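Local atomic coordinates of HydG protein (Carboxydothermus hydrogenoformans, PDB entry 4RTB), a protein that acts as a radical SAM maturase of [FeFe]-hydrogenase, a carbon monoxide and cyanide synthase that carries a [4Fe-4S] cluster and S-adenosylmethionine. Residues A[379-382]-A[383-387]; A[424-427]-A[428-432]; A[443-446]-A[447-451]. All coordinates share one frame; numbering follows the deposited sequence.

Contact 1: A[379-382]-A[383-387]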
loop_
_atom_site.group_PDB
_atom_site.type_symbol
_atom_site.label_atom_id
_atom_site.label_comp_id
_atom_site.label_asym_id
_atom_site.label_seq_id
_atom_site.Cartn_x
_atom_site.Cartn_y
_atom_site.Cartn_z
ATOM N N VAL A 379 10.956 8.835 11.585
ATOM C CA VAL A 379 10.996 7.820 12.633
ATOM C C VAL A 379 10.859 8.496 13.989
ATOM O O VAL A 379 10.158 8.004 14.873
ATOM C CB VAL A 379 12.295 6.989 12.587
ATOM C CG1 VAL A 379 12.488 6.212 13.878
ATOM C CG2 VAL A 379 12.275 6.046 11.397
ATOM N N GLU A 380 11.535 9.630 14.135
ATOM C CA GLU A 380 11.407 10.474 15.317
ATOM C C GLU A 380 9.944 10.855 15.539
ATOM O O GLU A 380 9.375 10.617 16.613
ATOM C CB GLU A 380 12.270 11.724 15.154
ATOM C CG GLU A 380 12.950 12.227 16.411
ATOM C CD GLU A 380 14.009 13.271 16.099
ATOM O OE1 GLU A 380 14.232 13.553 14.901
ATOM O OE2 GLU A 380 14.620 13.804 17.048
ATOM N N VAL A 381 9.336 11.435 14.507
ATOM C CA VAL A 381 7.940 11.847 14.574
ATOM C C VAL A 381 7.023 10.677 14.925
ATOM O O VAL A 381 6.159 10.803 15.791
ATOM C CB VAL A 381 7.471 12.476 13.248
ATOM C CG1 VAL A 381 6.017 12.913 13.352
ATOM C CG2 VAL A 381 8.358 13.655 12.879
ATOM N N LEU A 382 7.218 9.541 14.260
ATOM C CA LEU A 382 6.417 8.352 14.535
ATOM C C LEU A 382 6.546 7.921 15.987
ATOM O O LEU A 382 5.555 7.586 16.638
ATOM C CB LEU A 382 6.825 7.195 13.619
ATOM C CG LEU A 382 6.327 7.238 12.175
ATOM C CD1 LEU A 382 6.773 5.995 11.421
ATOM C CD2 LEU A 382 4.818 7.377 12.141
ATOM N N ILE A 383 7.772 7.937 16.491
ATOM C CA ILE A 383 8.038 7.471 17.839
ATOM C C ILE A 383 7.430 8.430 18.859
ATOM O O ILE A 383 7.101 8.028 19.976
ATOM C CB ILE A 383 9.559 7.299 18.084
ATOM C CG1 ILE A 383 9.833 6.024 18.879
ATOM C CG2 ILE A 383 10.161 8.511 18.786
ATOM C CD1 ILE A 383 11.290 5.824 19.192
ATOM N N ASP A 384 7.256 9.690 18.468
ATOM C CA ASP A 384 6.635 10.660 19.365
ATOM C C ASP A 384 5.109 10.566 19.349
ATOM O O ASP A 384 4.455 10.893 20.340
ATOM C CB ASP A 384 7.081 12.081 19.015
ATOM C CG ASP A 384 8.097 12.629 20.001
ATOM O OD1 ASP A 384 7.697 13.383 20.915
ATOM O OD2 ASP A 384 9.294 12.300 19.865
ATOM N N LYS A 385 4.544 10.113 18.233
ATOM C CA LYS A 385 3.098 9.919 18.140
ATOM C C LYS A 385 2.698 8.553 18.702
ATOM O O LYS A 385 1.547 8.128 18.575
ATOM C CB LYS A 385 2.618 10.064 16.690
ATOM C CG LYS A 385 3.071 11.353 16.017
ATOM C CD LYS A 385 1.979 11.984 15.162
ATOM C CE LYS A 385 2.469 13.271 14.506
ATOM N NZ LYS A 385 1.482 13.824 13.533
ATOM N N GLY A 386 3.662 7.871 19.318
ATOM C CA GLY A 386 3.399 6.634 20.032
ATOM C C GLY A 386 3.396 5.386 19.172
ATOM O O GLY A 386 2.933 4.329 19.607
ATOM N N PHE A 387 3.924 5.503 17.959
ATOM C CA PHE A 387 3.899 4.404 16.994
ATOM C C PHE A 387 5.179 3.570 17.004
ATOM O O PHE A 387 6.251 4.056 17.370
ATOM C CB PHE A 387 3.649 4.949 15.587
ATOM C CG PHE A 387 2.270 5.512 15.390
ATOM C CD1 PHE A 387 2.080 6.664 14.645
ATOM C CD2 PHE A 387 1.163 4.883 15.939
ATOM C CE1 PHE A 387 0.811 7.186 14.456
ATOM C CE2 PHE A 387 -0.109 5.400 15.753
ATOM C CZ PHE A 387 -0.284 6.552 15.010
#
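L382 and F387 meet across the C-terminal end of helix 375-384, the leucine in its last turn and the phenylalanine just beyond it, their side chains crossing at about a right angle. Methyl CD2 of L382 comes within 3.8 Å of CD1 of F387, reaching the ring obliquely. L382 CG sits beside the backbone N (chi1 -77°), and F387 CG likewise (chi1 -68°), which brings CD1 to the leucine methyl. Carbonyl O of K385 stands 4.0 Å above the F387 ring plane, over its centre. The backbone explains the pairing: F387 N donates to L382 O (3.0 Å), a 6→1 bond that, with G386 at positive phi, resembles the Schellman motif, and L382 and F387 form the apolar pair that often accompanies it. On the neighbouring side of the same turn, V381 and K385 run side by side in the same direction. V381 CG1 touches K385 CE at 3.7 Å; K385 bends at chi2, which lays its aliphatic chain along the valine, and its NZ heads for a long, weak ion pair with D334. E380 turns away, and its OE2 makes a salt bridge to K443. Strand 95-105 receives L382 through I96 and L98.

Contact 2: A[424-427]-A[428-432]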
loop_
_atom_site.group_PDB
_atom_site.type_symbol
_atom_site.label_atom_id
_atom_site.label_comp_id
_atom_site.label_asym_id
_atom_site.label_seq_id
_atom_site.Cartn_x
_atom_site.Cartn_y
_atom_site.Cartn_z
ATOM N N PHE A 424 12.145 -6.149 17.501
ATOM C CA PHE A 424 13.543 -6.416 17.196
ATOM C C PHE A 424 13.987 -5.837 15.862
ATOM O O PHE A 424 15.163 -5.517 15.694
ATOM C CB PHE A 424 13.816 -7.916 17.244
ATOM C CG PHE A 424 13.964 -8.438 18.636
ATOM C CD1 PHE A 424 15.098 -8.142 19.374
ATOM C CD2 PHE A 424 12.965 -9.193 19.224
ATOM C CE1 PHE A 424 15.241 -8.606 20.664
ATOM C CE2 PHE A 424 13.101 -9.660 20.516
ATOM C CZ PHE A 424 14.241 -9.363 21.237
ATOM N N SER A 425 13.065 -5.694 14.917
ATOM C CA SER A 425 13.403 -5.013 13.674
ATOM C C SER A 425 13.766 -3.565 13.994
ATOM O O SER A 425 14.770 -3.032 13.500
ATOM C CB SER A 425 12.252 -5.080 12.666
ATOM O OG SER A 425 11.119 -4.366 13.122
ATOM N N PHE A 426 12.963 -2.944 14.854
ATOM C CA PHE A 426 13.229 -1.573 15.273
ATOM C C PHE A 426 14.507 -1.487 16.110
ATOM O O PHE A 426 15.236 -0.496 16.039
ATOM C CB PHE A 426 12.043 -1.011 16.056
ATOM C CG PHE A 426 12.183 0.442 16.407
ATOM C CD1 PHE A 426 12.208 0.851 17.730
ATOM C CD2 PHE A 426 12.298 1.400 15.411
ATOM C CE1 PHE A 426 12.337 2.190 18.056
ATOM C CE2 PHE A 426 12.428 2.739 15.729
ATOM C CZ PHE A 426 12.449 3.135 17.054
ATOM N N VAL A 427 14.773 -2.526 16.896
ATOM C CA VAL A 427 16.011 -2.607 17.662
ATOM C C VAL A 427 17.194 -2.565 16.704
ATOM O O VAL A 427 18.128 -1.784 16.892
ATOM C CB VAL A 427 16.085 -3.892 18.525
ATOM C CG1 VAL A 427 17.486 -4.083 19.082
ATOM C CG2 VAL A 427 15.073 -3.847 19.658
ATOM N N GLU A 428 17.135 -3.395 15.666
ATOM C CA GLU A 428 18.196 -3.453 14.664
ATOM C C GLU A 428 18.378 -2.113 13.968
ATOM O O GLU A 428 19.510 -1.683 13.716
ATOM C CB GLU A 428 17.908 -4.538 13.629
ATOM C CG GLU A 428 18.964 -4.626 12.542
ATOM C CD GLU A 428 19.019 -5.993 11.900
ATOM O OE1 GLU A 428 18.167 -6.838 12.236
ATOM O OE2 GLU A 428 19.918 -6.222 11.065
ATOM N N TYR A 429 17.265 -1.457 13.657
ATOM C CA TYR A 429 17.336 -0.119 13.085
ATOM C C TYR A 429 18.101 0.824 14.005
ATOM O O TYR A 429 19.019 1.519 13.566
ATOM C CB TYR A 429 15.944 0.450 12.820
ATOM C CG TYR A 429 15.985 1.891 12.365
ATOM C CD1 TYR A 429 15.768 2.931 13.260
ATOM C CD2 TYR A 429 16.267 2.212 11.045
ATOM C CE1 TYR A 429 15.817 4.249 12.849
ATOM C CE2 TYR A 429 16.318 3.527 10.624
ATOM C CZ TYR A 429 16.092 4.541 11.531
ATOM O OH TYR A 429 16.140 5.853 11.116
ATOM N N LEU A 430 17.713 0.846 15.277
ATOM C CA LEU A 430 18.328 1.736 16.256
ATOM C C LEU A 430 19.819 1.480 16.386
ATOM O O LEU A 430 20.617 2.416 16.452
ATOM C CB LEU A 430 17.659 1.584 17.622
ATOM C CG LEU A 430 16.241 2.136 17.763
ATOM C CD1 LEU A 430 15.723 1.840 19.153
ATOM C CD2 LEU A 430 16.212 3.629 17.481
ATOM N N TYR A 431 20.190 0.206 16.427
ATOM C CA TYR A 431 21.592 -0.167 16.498
ATOM C C TYR A 431 22.335 0.292 15.244
ATOM O O TYR A 431 23.501 0.676 15.315
ATOM C CB TYR A 431 21.731 -1.676 16.695
ATOM C CG TYR A 431 23.117 -2.206 16.418
ATOM C CD1 TYR A 431 24.211 -1.771 17.155
ATOM C CD2 TYR A 431 23.330 -3.148 15.420
ATOM C CE1 TYR A 431 25.480 -2.254 16.901
ATOM C CE2 TYR A 431 24.593 -3.638 15.160
ATOM C CZ TYR A 431 25.665 -3.188 15.902
ATOM O OH TYR A 431 26.925 -3.676 15.642
ATOM N N GLU A 432 21.656 0.274 14.101
ATOM C CA GLU A 432 22.287 0.701 12.854
ATOM C C GLU A 432 22.517 2.214 12.794
ATOM O O GLU A 432 23.394 2.685 12.072
ATOM C CB GLU A 432 21.450 0.245 11.655
ATOM C CG GLU A 432 21.715 -1.198 11.243
ATOM C CD GLU A 432 20.607 -1.784 10.387
ATOM O OE1 GLU A 432 19.680 -1.036 10.011
ATOM O OE2 GLU A 432 20.662 -2.999 10.098
#
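One face of the F426 ring is covered by L430: CG lies 4.1 Å from the ring centroid and 17° off the ring normal, a CH-pi contact offset toward the rim. The two leucine methyls spread over neighbouring ring atoms, CD1 near F426 CE1 at 3.6 Å and CD2 near CZ at 3.8 Å. Y429 comes from the same side of the ring plane, beyond CE2, its CD1 lying obliquely at 4.2 Å from F426 CE2, while its own ring meets that of F391. This is i to i+3 and i to i+4 packing along one side of helix 419-432, the first of the three helices at the modelled C-terminal end. F426 holds CG anti to the backbone N (chi1 -174°), which swings the ring alongside the following turn, whereas L430 keeps CG beside its own N, a position that brings CG and both methyls back over that ring. Main-chain bonds from E428, Y429, L430 and Y431 to the carbonyls four residues earlier fix the spacing. F426 also packs against V379 and I383 of helix 375-384 and L448 of helix 438-454; an alanine here would probably leave L430 without the aromatic face it covers and open a gap between these three helices. Polar groups lie off this apolar side: E428 OE2 makes a salt bridge to R179, E432 OE2 one to R142, and S425 OG bonds to A422 O within the same helix, while F424 and V427 face helix 459-468. In the last of the main-chain bonds, Y431 N donates to V427 O over 2.9 Å with an N-H...O angle of 164°.

Contact 3: A[443-446]-A[447-451]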
loop_
_atom_site.group_PDB
_atom_site.type_symbol
_atom_site.label_atom_id
_atom_site.label_comp_id
_atom_site.label_asym_id
_atom_site.label_seq_id
_atom_site.Cartn_x
_atom_site.Cartn_y
_atom_site.Cartn_z
ATOM N N LYS A 443 16.430 7.975 22.502
ATOM C CA LYS A 443 14.980 8.124 22.465
ATOM C C LYS A 443 14.313 6.800 22.098
ATOM O O LYS A 443 13.332 6.386 22.726
ATOM C CB LYS A 443 14.583 9.219 21.471
ATOM C CG LYS A 443 13.183 9.776 21.679
ATOM C CD LYS A 443 12.861 10.874 20.675
ATOM C CE LYS A 443 13.805 12.059 20.818
ATOM N NZ LYS A 443 13.456 13.160 19.877
ATOM N N GLY A 444 14.867 6.137 21.088
ATOM C CA GLY A 444 14.352 4.865 20.621
ATOM C C GLY A 444 14.444 3.787 21.679
ATOM O O GLY A 444 13.486 3.040 21.908
ATOM N N ASN A 445 15.608 3.707 22.318
ATOM C CA ASN A 445 15.820 2.778 23.420
ATOM C C ASN A 445 14.770 2.979 24.511
ATOM O O ASN A 445 14.117 2.024 24.936
ATOM C CB ASN A 445 17.229 2.949 23.992
ATOM C CG ASN A 445 17.643 1.802 24.899
ATOM O OD1 ASN A 445 16.830 1.251 25.643
ATOM N ND2 ASN A 445 18.918 1.438 24.840
ATOM N N GLY A 446 14.608 4.225 24.947
ATOM C CA GLY A 446 13.625 4.556 25.964
ATOM C C GLY A 446 12.217 4.138 25.582
ATOM O O GLY A 446 11.504 3.510 26.376
ATOM N N TYR A 447 11.818 4.484 24.360
ATOM C CA TYR A 447 10.512 4.091 23.840
ATOM C C TYR A 447 10.313 2.579 23.922
ATOM O O TYR A 447 9.298 2.103 24.443
ATOM C CB TYR A 447 10.343 4.561 22.394
ATOM C CG TYR A 447 9.057 4.090 21.750
ATOM C CD1 TYR A 447 9.038 2.973 20.925
ATOM C CD2 TYR A 447 7.860 4.755 21.979
ATOM C CE1 TYR A 447 7.864 2.536 20.340
ATOM C CE2 TYR A 447 6.681 4.326 21.398
ATOM C CZ TYR A 447 6.689 3.215 20.580
ATOM O OH TYR A 447 5.518 2.782 20.000
ATOM N N LEU A 448 11.289 1.833 23.408
ATOM C CA LEU A 448 11.225 0.376 23.430
ATOM C C LEU A 448 11.090 -0.153 24.849
ATOM O O LEU A 448 10.360 -1.112 25.092
ATOM C CB LEU A 448 12.460 -0.229 22.768
ATOM C CG LEU A 448 12.492 -0.199 21.242
ATOM C CD1 LEU A 448 13.815 -0.740 20.751
ATOM C CD2 LEU A 448 11.337 -1.001 20.662
ATOM N N LEU A 449 11.797 0.478 25.783
ATOM C CA LEU A 449 11.679 0.127 27.193
ATOM C C LEU A 449 10.244 0.311 27.684
ATOM O O LEU A 449 9.701 -0.560 28.368
ATOM C CB LEU A 449 12.639 0.965 28.040
ATOM C CG LEU A 449 14.131 0.717 27.812
ATOM C CD1 LEU A 449 14.973 1.681 28.635
ATOM C CD2 LEU A 449 14.490 -0.727 28.130
ATOM N N GLN A 450 9.636 1.441 27.328
ATOM C CA GLN A 450 8.257 1.721 27.730
ATOM C C GLN A 450 7.281 0.679 27.192
ATOM O O GLN A 450 6.454 0.137 27.938
ATOM C CB GLN A 450 7.830 3.114 27.262
ATOM C CG GLN A 450 8.476 4.252 28.029
ATOM C CD GLN A 450 8.127 4.232 29.504
ATOM O OE1 GLN A 450 8.984 3.982 30.352
ATOM N NE2 GLN A 450 6.863 4.498 29.819
ATOM N N VAL A 451 7.380 0.406 25.895
ATOM C CA VAL A 451 6.521 -0.594 25.272
ATOM C C VAL A 451 6.723 -1.955 25.934
ATOM O O VAL A 451 5.767 -2.698 26.155
ATOM C CB VAL A 451 6.794 -0.714 23.761
ATOM C CG1 VAL A 451 5.722 -1.563 23.096
ATOM C CG2 VAL A 451 6.841 0.661 23.126
#
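L449 leans back on N445 one turn earlier in helix 438-454, and each carbon of its side chain lies against an oxygen of the preceding segment. Its CB lies by G446 O at 3.2 Å. CG, held beside the backbone N (chi1 -66°), approaches both N445 O and, at 3.5 Å, N445 OD1. Of the two methyls, CD1 is likewise 3.5 Å from N445 OD1, and CD2 stands a little farther off at 3.9 Å. The amide gets there because N445 sets CG anti to its own N, chi1 -166°, which carries OD1 over the leucine; the two side chains pass at a slant, in van der Waals contact. This is regular alpha-helical i to i+4 packing, with L449 N donating to N445 O over 2.9 Å. On another side of the helix V451 CG2 rests 3.5 Å above the plane of the Y447 ring, offset toward its rim. L448 faces helix 419-432, lying against L423, F426, V427 and L430. K443 and Y447 instead turn to helix 375-384: both touch I383, K443 NZ makes a salt bridge to E380, and Y447 OH makes a weak hydrogen bond to G386 O, just before strand 388-390.

Overall arrangement
All three contacts are local, two within helices and contact 1 at a helix end, and none closes a long loop; they follow in series, without nesting or crossing. Contact 1 ends helix 375-384 and leads into strand 388-390, which pairs in parallel with strand 95-105. After an unmodelled segment (400-416), contact 2 lies on helix 419-432 and contact 3 on the next helix, 438-454. The three helices pack on one another. I383 CD1 meets F426 CZ at 3.6 Å, V427 CG2 meets L448 CD1 at 3.5 Å, and I383 CG1 meets Y447 CG at 3.5 Å. Contacts 2 and 3 thereby join the C-terminal helices to helix 375-384, away from the cluster and S-adenosylmethionine sites.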